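Local coordinates for protein aminotransferase, class III (Thermomicrobium roseum, PDB 6IO1) that acts as a thermostable (S)-enantioselective omega-transaminase that uses pyridoxal 5'-phosphate as its cofactor, at residues B[77-80]-B[81-85]; B[347-350]-B[351-355]; B[403-406]-B[407-411]. All coordinates share one frame; numbering follows the deposited sequence.

Contact 1: B[77-80]-B[81-85]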
loop_
_atom_site.group_PDB
_atom_site.type_symbol
_atom_site.label_atom_id
_atom_site.label_comp_id
_atom_site.label_asym_id
_atom_site.label_seq_id
_atom_site.Cartn_x
_atom_site.Cartn_y
_atom_site.Cartn_z
ATOM N N ARG B 77 -5.247 -5.703 -20.257
ATOM C CA ARG B 77 -4.714 -5.154 -21.501
ATOM C C ARG B 77 -5.639 -4.082 -22.069
ATOM O O ARG B 77 -5.193 -2.989 -22.444
ATOM C CB ARG B 77 -4.505 -6.281 -22.514
ATOM C CG ARG B 77 -3.891 -5.845 -23.833
ATOM C CD ARG B 77 -4.405 -6.700 -24.984
ATOM N NE ARG B 77 -5.853 -6.597 -25.147
ATOM C CZ ARG B 77 -6.465 -5.584 -25.752
ATOM N NH1 ARG B 77 -5.754 -4.595 -26.274
ATOM N NH2 ARG B 77 -7.788 -5.570 -25.854
ATOM N N GLU B 78 -6.940 -4.382 -22.126
ATOM C CA GLU B 78 -7.915 -3.430 -22.646
ATOM C C GLU B 78 -7.900 -2.139 -21.842
ATOM O O GLU B 78 -7.838 -1.037 -22.407
ATOM C CB GLU B 78 -9.306 -4.064 -22.627
ATOM C CG GLU B 78 -10.386 -3.276 -23.346
ATOM C CD GLU B 78 -11.780 -3.733 -22.963
ATOM O OE1 GLU B 78 -12.094 -4.923 -23.172
ATOM O OE2 GLU B 78 -12.560 -2.905 -22.450
ATOM N N GLN B 79 -7.958 -2.254 -20.511
ATOM C CA GLN B 79 -7.986 -1.054 -19.685
ATOM C C GLN B 79 -6.687 -0.269 -19.800
ATOM O O GLN B 79 -6.713 0.959 -19.858
ATOM C CB GLN B 79 -8.277 -1.406 -18.227
ATOM C CG GLN B 79 -8.550 -0.180 -17.361
ATOM C CD GLN B 79 -9.656 0.698 -17.922
ATOM O OE1 GLN B 79 -10.677 0.202 -18.400
ATOM N NE2 GLN B 79 -9.452 2.011 -17.876
ATOM N N MET B 80 -5.540 -0.951 -19.819
ATOM C CA MET B 80 -4.270 -0.239 -19.926
ATOM C C MET B 80 -4.169 0.520 -21.241
ATOM O O MET B 80 -3.640 1.638 -21.281
ATOM C CB MET B 80 -3.103 -1.215 -19.776
ATOM C CG MET B 80 -2.922 -1.720 -18.362
ATOM S SD MET B 80 -1.593 -2.917 -18.198
ATOM C CE MET B 80 -0.168 -1.868 -18.453
ATOM N N GLU B 81 -4.661 -0.071 -22.331
ATOM C CA GLU B 81 -4.649 0.641 -23.605
ATOM C C GLU B 81 -5.603 1.832 -23.592
ATOM O O GLU B 81 -5.264 2.908 -24.099
ATOM C CB GLU B 81 -4.985 -0.316 -24.747
ATOM C CG GLU B 81 -3.938 -1.400 -24.945
ATOM C CD GLU B 81 -3.973 -2.012 -26.329
ATOM O OE1 GLU B 81 -4.416 -1.326 -27.274
ATOM O OE2 GLU B 81 -3.559 -3.182 -26.469
ATOM N N ARG B 82 -6.797 1.666 -23.017
ATOM C CA ARG B 82 -7.760 2.767 -22.992
ATOM C C ARG B 82 -7.293 3.903 -22.085
ATOM O O ARG B 82 -7.199 5.058 -22.519
ATOM C CB ARG B 82 -9.129 2.250 -22.554
ATOM C CG ARG B 82 -10.180 3.332 -22.436
ATOM C CD ARG B 82 -11.555 2.736 -22.214
ATOM N NE ARG B 82 -11.736 1.505 -22.975
ATOM C CZ ARG B 82 -12.667 0.595 -22.710
ATOM N NH1 ARG B 82 -13.500 0.772 -21.696
ATOM N NH2 ARG B 82 -12.759 -0.498 -23.455
ATOM N N VAL B 83 -6.990 3.590 -20.827
ATOM C CA VAL B 83 -6.343 4.497 -19.885
ATOM C C VAL B 83 -5.878 3.669 -18.691
ATOM O O VAL B 83 -6.652 2.908 -18.099
ATOM C CB VAL B 83 -7.283 5.644 -19.454
ATOM C CG1 VAL B 83 -8.553 5.113 -18.779
ATOM C CG2 VAL B 83 -6.553 6.616 -18.545
ATOM N N ALA B 84 -4.610 3.817 -18.317
ATOM C CA ALA B 84 -4.046 2.965 -17.278
ATOM C C ALA B 84 -4.241 3.543 -15.884
ATOM O O ALA B 84 -4.523 2.796 -14.941
ATOM C CB ALA B 84 -2.558 2.717 -17.539
ATOM N N PHE B 85 -4.091 4.855 -15.724
ATOM C CA PHE B 85 -4.215 5.466 -14.408
ATOM C C PHE B 85 -5.077 6.712 -14.502
ATOM O O PHE B 85 -4.748 7.651 -15.233
ATOM C CB PHE B 85 -2.854 5.818 -13.806
ATOM C CG PHE B 85 -2.947 6.372 -12.414
ATOM C CD1 PHE B 85 -3.474 5.604 -11.390
ATOM C CD2 PHE B 85 -2.535 7.664 -12.131
ATOM C CE1 PHE B 85 -3.576 6.106 -10.107
ATOM C CE2 PHE B 85 -2.634 8.173 -10.847
ATOM C CZ PHE B 85 -3.155 7.391 -9.834
HETATM O O HOH W 1 -7.610 -2.310 -27.211
HETATM O O HOH W 2 -13.147 1.431 -19.167
HETATM O O HOH W 3 -2.777 4.224 -20.458
#
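Arg77 to Glu81 and Glu78 to Arg82 are two consecutive i to i+4 salt bridges along the last two turns of helix 70-82, where the helix ends and the chain runs out toward Phe85. In the first pair, Arg77 NH1 lies 2.6 Å from Glu81 OE2. The oxygen sits at the edge of the guanidinium, but the N-H is poorly aimed (128°) and the hydrogen bond is weak. The guanidinium and carboxylate planes are nearly perpendicular. Arg77 NH2 has a second acidic partner, Glu74. In the second pair the chains run side by side, with Glu78 OE2 2.6 Å from Arg82 NH2. Here the oxygen approaches the guanidinium obliquely.

Helix 328-344 packs on Gln79, and the second subunit also touches this helix end, with its Tyr295 on Met80 and Ala84. Val83 is the first residue to leave the helical conformation, yet its N still bonds to Gln79 O. The Gln79 chain bends at its second torsion (chi2 54°). This turns its amide along the helix end, and NE2 donates to a lone pair of Val83 O at 2.9 Å. One residue on, Ala84 N is 3.8 Å from Met80 O. A water bridges them, donating to Met80 O at 2.8 Å and accepting a weak bond from Ala84 N.

Contact 2: B[347-350]-B[351-355]; sequences WENA and AASGA
Residues 347 to 355 form one unbroken run of alpha helix, in which Ala351, Ala352, Ser353 and Gly354 each give their N-H to the carbonyl four residues back. Asn349 O takes a second bond on top of this. Ser353 N reaches it at 2.8 Å, and Ser353 OG donates to it at 2.5 Å, a short distance. The two donors approach from opposite faces of the carbonyl plane, with the hydroxyl tilted 27° out of it. Ser353 OG stands between its own backbone N and carbonyl carbon (chi1 61°), which folds the hydroxyl back over the preceding turn. Ser353 CB also lies close, 3.2 Å from Asn349 O. This is the familiar serine hydroxyl to i-4 carbonyl bond of a helix, here in helix 346-361. The helix face that carries it packs on loops: Ser353 touches Leu378 and Ile430, and Ala350 touches Leu428. With an alanine at Ser353 the hydroxyl is gone, and Asn349 O is likely to keep only the backbone N-H of that residue from this turn. The Asn349 side chain is held elsewhere, since ND2 donates to Leu428 O and Ile430 O. Glu348 pairs with Arg345. On the exposed side the methyls rest against carbonyls of the turn before. Ala351 CB is 3.6 Å from Trp347 O, and Ala352 CB is 3.6 Å from Glu348 O.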
loop_
_atom_site.group_PDB
_atom_site.type_symbol
_atom_site.label_atom_id
_atom_site.label_comp_id
_atom_site.label_asym_id
_atom_site.label_seq_id
_atom_site.Cartn_x
_atom_site.Cartn_y
_atom_site.Cartn_z
ATOM N N TRP B 347 -17.562 -20.136 -4.000
ATOM C CA TRP B 347 -17.773 -20.334 -2.542
ATOM C C TRP B 347 -18.259 -21.767 -2.295
ATOM O O TRP B 347 -17.940 -22.318 -1.224
ATOM C CB TRP B 347 -18.729 -19.284 -1.959
ATOM C CG TRP B 347 -20.035 -19.181 -2.682
ATOM C CD1 TRP B 347 -21.161 -19.919 -2.458
ATOM C CD2 TRP B 347 -20.356 -18.275 -3.753
ATOM N NE1 TRP B 347 -22.157 -19.539 -3.316
ATOM C CE2 TRP B 347 -21.694 -18.532 -4.121
ATOM C CE3 TRP B 347 -19.648 -17.279 -4.433
ATOM C CZ2 TRP B 347 -22.332 -17.826 -5.139
ATOM C CZ3 TRP B 347 -20.281 -16.582 -5.439
ATOM C CH2 TRP B 347 -21.603 -16.853 -5.785
ATOM N N GLU B 348 -19.052 -22.319 -3.221
ATOM C CA GLU B 348 -19.579 -23.671 -3.060
ATOM C C GLU B 348 -18.457 -24.702 -3.104
ATOM O O GLU B 348 -18.383 -25.599 -2.252
ATOM C CB GLU B 348 -20.614 -23.960 -4.146
ATOM C CG GLU B 348 -21.865 -23.102 -4.067
ATOM C CD GLU B 348 -22.867 -23.443 -5.151
ATOM O OE1 GLU B 348 -22.558 -24.307 -5.998
ATOM O OE2 GLU B 348 -23.964 -22.846 -5.158
ATOM N N ASN B 349 -17.578 -24.597 -4.105
ATOM C CA ASN B 349 -16.431 -25.496 -4.159
ATOM C C ASN B 349 -15.498 -25.266 -2.984
ATOM O O ASN B 349 -14.870 -26.209 -2.505
ATOM C CB ASN B 349 -15.669 -25.336 -5.473
ATOM C CG ASN B 349 -14.663 -26.452 -5.694
ATOM O OD1 ASN B 349 -15.033 -27.616 -5.848
ATOM N ND2 ASN B 349 -13.381 -26.103 -5.695
ATOM N N ALA B 350 -15.386 -24.024 -2.513
ATOM C CA ALA B 350 -14.584 -23.769 -1.325
ATOM C C ALA B 350 -15.135 -24.534 -0.133
ATOM O O ALA B 350 -14.385 -25.203 0.581
ATOM C CB ALA B 350 -14.536 -22.272 -1.028
ATOM N N ALA B 351 -16.455 -24.497 0.061
ATOM C CA ALA B 351 -17.066 -25.227 1.168
ATOM C C ALA B 351 -16.854 -26.729 1.018
ATOM O O ALA B 351 -16.426 -27.405 1.962
ATOM C CB ALA B 351 -18.557 -24.896 1.252
ATOM N N ALA B 352 -17.128 -27.268 -0.173
ATOM C CA ALA B 352 -17.023 -28.712 -0.378
ATOM C C ALA B 352 -15.582 -29.193 -0.229
ATOM O O ALA B 352 -15.305 -30.146 0.514
ATOM C CB ALA B 352 -17.578 -29.088 -1.751
ATOM N N SER B 353 -14.651 -28.551 -0.940
ATOM C CA SER B 353 -13.249 -28.942 -0.881
ATOM C C SER B 353 -12.669 -28.726 0.508
ATOM O O SER B 353 -11.844 -29.518 0.964
ATOM C CB SER B 353 -12.446 -28.164 -1.924
ATOM O OG SER B 353 -12.524 -26.769 -1.687
ATOM N N GLY B 354 -13.069 -27.651 1.192
ATOM C CA GLY B 354 -12.604 -27.442 2.549
ATOM C C GLY B 354 -13.098 -28.506 3.508
ATOM O O GLY B 354 -12.353 -28.962 4.373
ATOM N N ALA B 355 -14.366 -28.905 3.376
ATOM C CA ALA B 355 -14.877 -29.986 4.211
ATOM C C ALA B 355 -14.127 -31.282 3.939
ATOM O O ALA B 355 -13.750 -31.999 4.874
ATOM C CB ALA B 355 -16.376 -30.170 3.978
#

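Contact 3: B[403-406]-B[407-411]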
loop_
_atom_site.group_PDB
_atom_site.type_symbol
_atom_site.label_atom_id
_atom_site.label_comp_id
_atom_site.label_asym_id
_atom_site.label_seq_id
_atom_site.Cartn_x
_atom_site.Cartn_y
_atom_site.Cartn_z
ATOM N N LYS B 403 12.529 -26.885 8.265
ATOM C CA LYS B 403 12.554 -28.290 7.871
ATOM C C LYS B 403 11.267 -28.678 7.151
ATOM O O LYS B 403 11.303 -29.351 6.116
ATOM C CB LYS B 403 12.780 -29.178 9.093
ATOM C CG LYS B 403 14.189 -29.149 9.654
ATOM C CD LYS B 403 14.267 -29.956 10.940
ATOM C CE LYS B 403 15.681 -29.997 11.492
ATOM N NZ LYS B 403 15.710 -30.591 12.859
ATOM N N LEU B 404 10.117 -28.270 7.697
ATOM C CA LEU B 404 8.845 -28.552 7.037
ATOM C C LEU B 404 8.764 -27.860 5.685
ATOM O O LEU B 404 8.234 -28.424 4.724
ATOM C CB LEU B 404 7.675 -28.120 7.924
ATOM C CG LEU B 404 7.196 -29.090 9.006
ATOM C CD1 LEU B 404 6.017 -28.507 9.773
ATOM C CD2 LEU B 404 6.847 -30.449 8.417
ATOM N N GLU B 405 9.286 -26.636 5.591
ATOM C CA GLU B 405 9.283 -25.917 4.321
ATOM C C GLU B 405 10.073 -26.685 3.270
ATOM O O GLU B 405 9.584 -26.932 2.159
ATOM C CB GLU B 405 9.869 -24.520 4.534
ATOM C CG GLU B 405 9.670 -23.540 3.395
ATOM C CD GLU B 405 10.225 -22.166 3.725
ATOM O OE1 GLU B 405 11.441 -21.950 3.536
ATOM O OE2 GLU B 405 9.448 -21.304 4.188
ATOM N N ALA B 406 11.291 -27.100 3.624
ATOM C CA ALA B 406 12.129 -27.853 2.697
ATOM C C ALA B 406 11.494 -29.190 2.331
ATOM O O ALA B 406 11.554 -29.613 1.173
ATOM C CB ALA B 406 13.519 -28.063 3.298
ATOM N N ALA B 407 10.910 -29.886 3.311
ATOM C CA ALA B 407 10.306 -31.187 3.041
ATOM C C ALA B 407 9.098 -31.063 2.118
ATOM O O ALA B 407 8.953 -31.834 1.161
ATOM C CB ALA B 407 9.915 -31.865 4.353
ATOM N N THR B 408 8.209 -30.105 2.398
ATOM C CA THR B 408 7.038 -29.905 1.549
ATOM C C THR B 408 7.450 -29.506 0.141
ATOM O O THR B 408 6.907 -30.025 -0.842
ATOM C CB THR B 408 6.120 -28.836 2.142
ATOM O OG1 THR B 408 6.879 -27.651 2.408
ATOM C CG2 THR B 408 5.473 -29.323 3.428
ATOM N N ARG B 409 8.406 -28.589 -0.000
ATOM C CA ARG B 409 8.832 -28.162 -1.363
ATOM C C ARG B 409 9.436 -29.350 -2.117
ATOM O O ARG B 409 9.130 -29.528 -3.304
ATOM C CB ARG B 409 9.773 -26.960 -1.268
ATOM C CG ARG B 409 9.063 -25.707 -0.783
ATOM C CD ARG B 409 9.961 -24.525 -0.500
ATOM N NE ARG B 409 9.152 -23.411 -0.042
ATOM C CZ ARG B 409 9.605 -22.180 0.139
ATOM N NH1 ARG B 409 10.851 -21.883 -0.182
ATOM N NH2 ARG B 409 8.814 -21.252 0.639
ATOM N N ARG B 410 10.191 -30.193 -1.416
ATOM C CA ARG B 410 10.804 -31.375 -2.072
ATOM C C ARG B 410 9.679 -32.255 -2.629
ATOM O O ARG B 410 9.853 -32.804 -3.734
ATOM C CB ARG B 410 11.664 -32.151 -1.069
ATOM C CG ARG B 410 13.094 -31.644 -0.955
ATOM C CD ARG B 410 13.181 -30.216 -0.452
ATOM N NE ARG B 410 14.535 -29.686 -0.535
ATOM C CZ ARG B 410 15.492 -29.922 0.355
ATOM N NH1 ARG B 410 16.693 -29.393 0.190
ATOM N NH2 ARG B 410 15.247 -30.687 1.403
ATOM N N ARG B 411 8.557 -32.344 -1.908
ATOM C CA ARG B 411 7.436 -33.234 -2.320
ATOM C C ARG B 411 6.485 -32.545 -3.314
ATOM O O ARG B 411 5.384 -33.081 -3.524
ATOM C CB ARG B 411 6.770 -33.862 -1.094
ATOM C CG ARG B 411 7.424 -35.176 -0.690
ATOM C CD ARG B 411 7.073 -35.684 0.685
ATOM N NE ARG B 411 8.012 -36.706 1.120
ATOM C CZ ARG B 411 8.091 -37.928 0.613
ATOM N NH1 ARG B 411 7.384 -38.251 -0.455
ATOM N NH2 ARG B 411 8.872 -38.825 1.182
#
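Glu405 and Arg409, one helical turn apart, run side by side with their charged ends stacked. The carboxylate and guanidinium planes are only 6° apart. Glu405 CG lies over one face of the guanidinium, 3.5 Å from Arg409 CZ. The charges meet through a long salt bridge, Glu405 OE2 to Arg409 NH2 at 3.6 Å. The oxygen sits well out of the guanidinium plane, and no N-H points at it. That leaves the guanidinium edge to other partners: Arg409 NH2 donates to Phe90 O of the second subunit, whose Phe90 also packs on Glu405.

As modelled, Ala406 CB lies over one face of the Arg410 guanidinium, 3.7 Å from Arg410 NH2. The Arg410 chain runs too close to Ala406 O, so this placement is doubtful.

On the buried side, Thr408 OG1 lies 2.8 Å from both Leu404 O and Glu405 O. Thr408 and Leu404 touch strand 413-418, while Ala407 and Leu404 meet Val449 of helix 432-450. Helix 400-410 is thus an amphipathic helix laid on a beta sheet, consistent with the small C-terminal domain of fold-type I aminotransferases.

All three contacts are local, each between neighbouring turns of one helix; contacts 1 and 3 lie at a helix end. Centres of contacts 1 and 2 are about 35 Å apart, and those of contacts 1 and 3 about 41 Å. Contacts 2 and 3 are closer, with centres about 26 Å and nearest atoms about 17 Å apart. One sheet and the loop after its strand 421-424 lie between them. Helix 400-410 packs on strand 413-418 of that sheet, and the loop brings Leu428 and Ile430 to helix 346-361. Contacts 1 and 3 both touch the second subunit; contact 2 touches no other chain. None of their residues belongs to the pyridoxamine phosphate pocket, which includes Lys289 and Asp260.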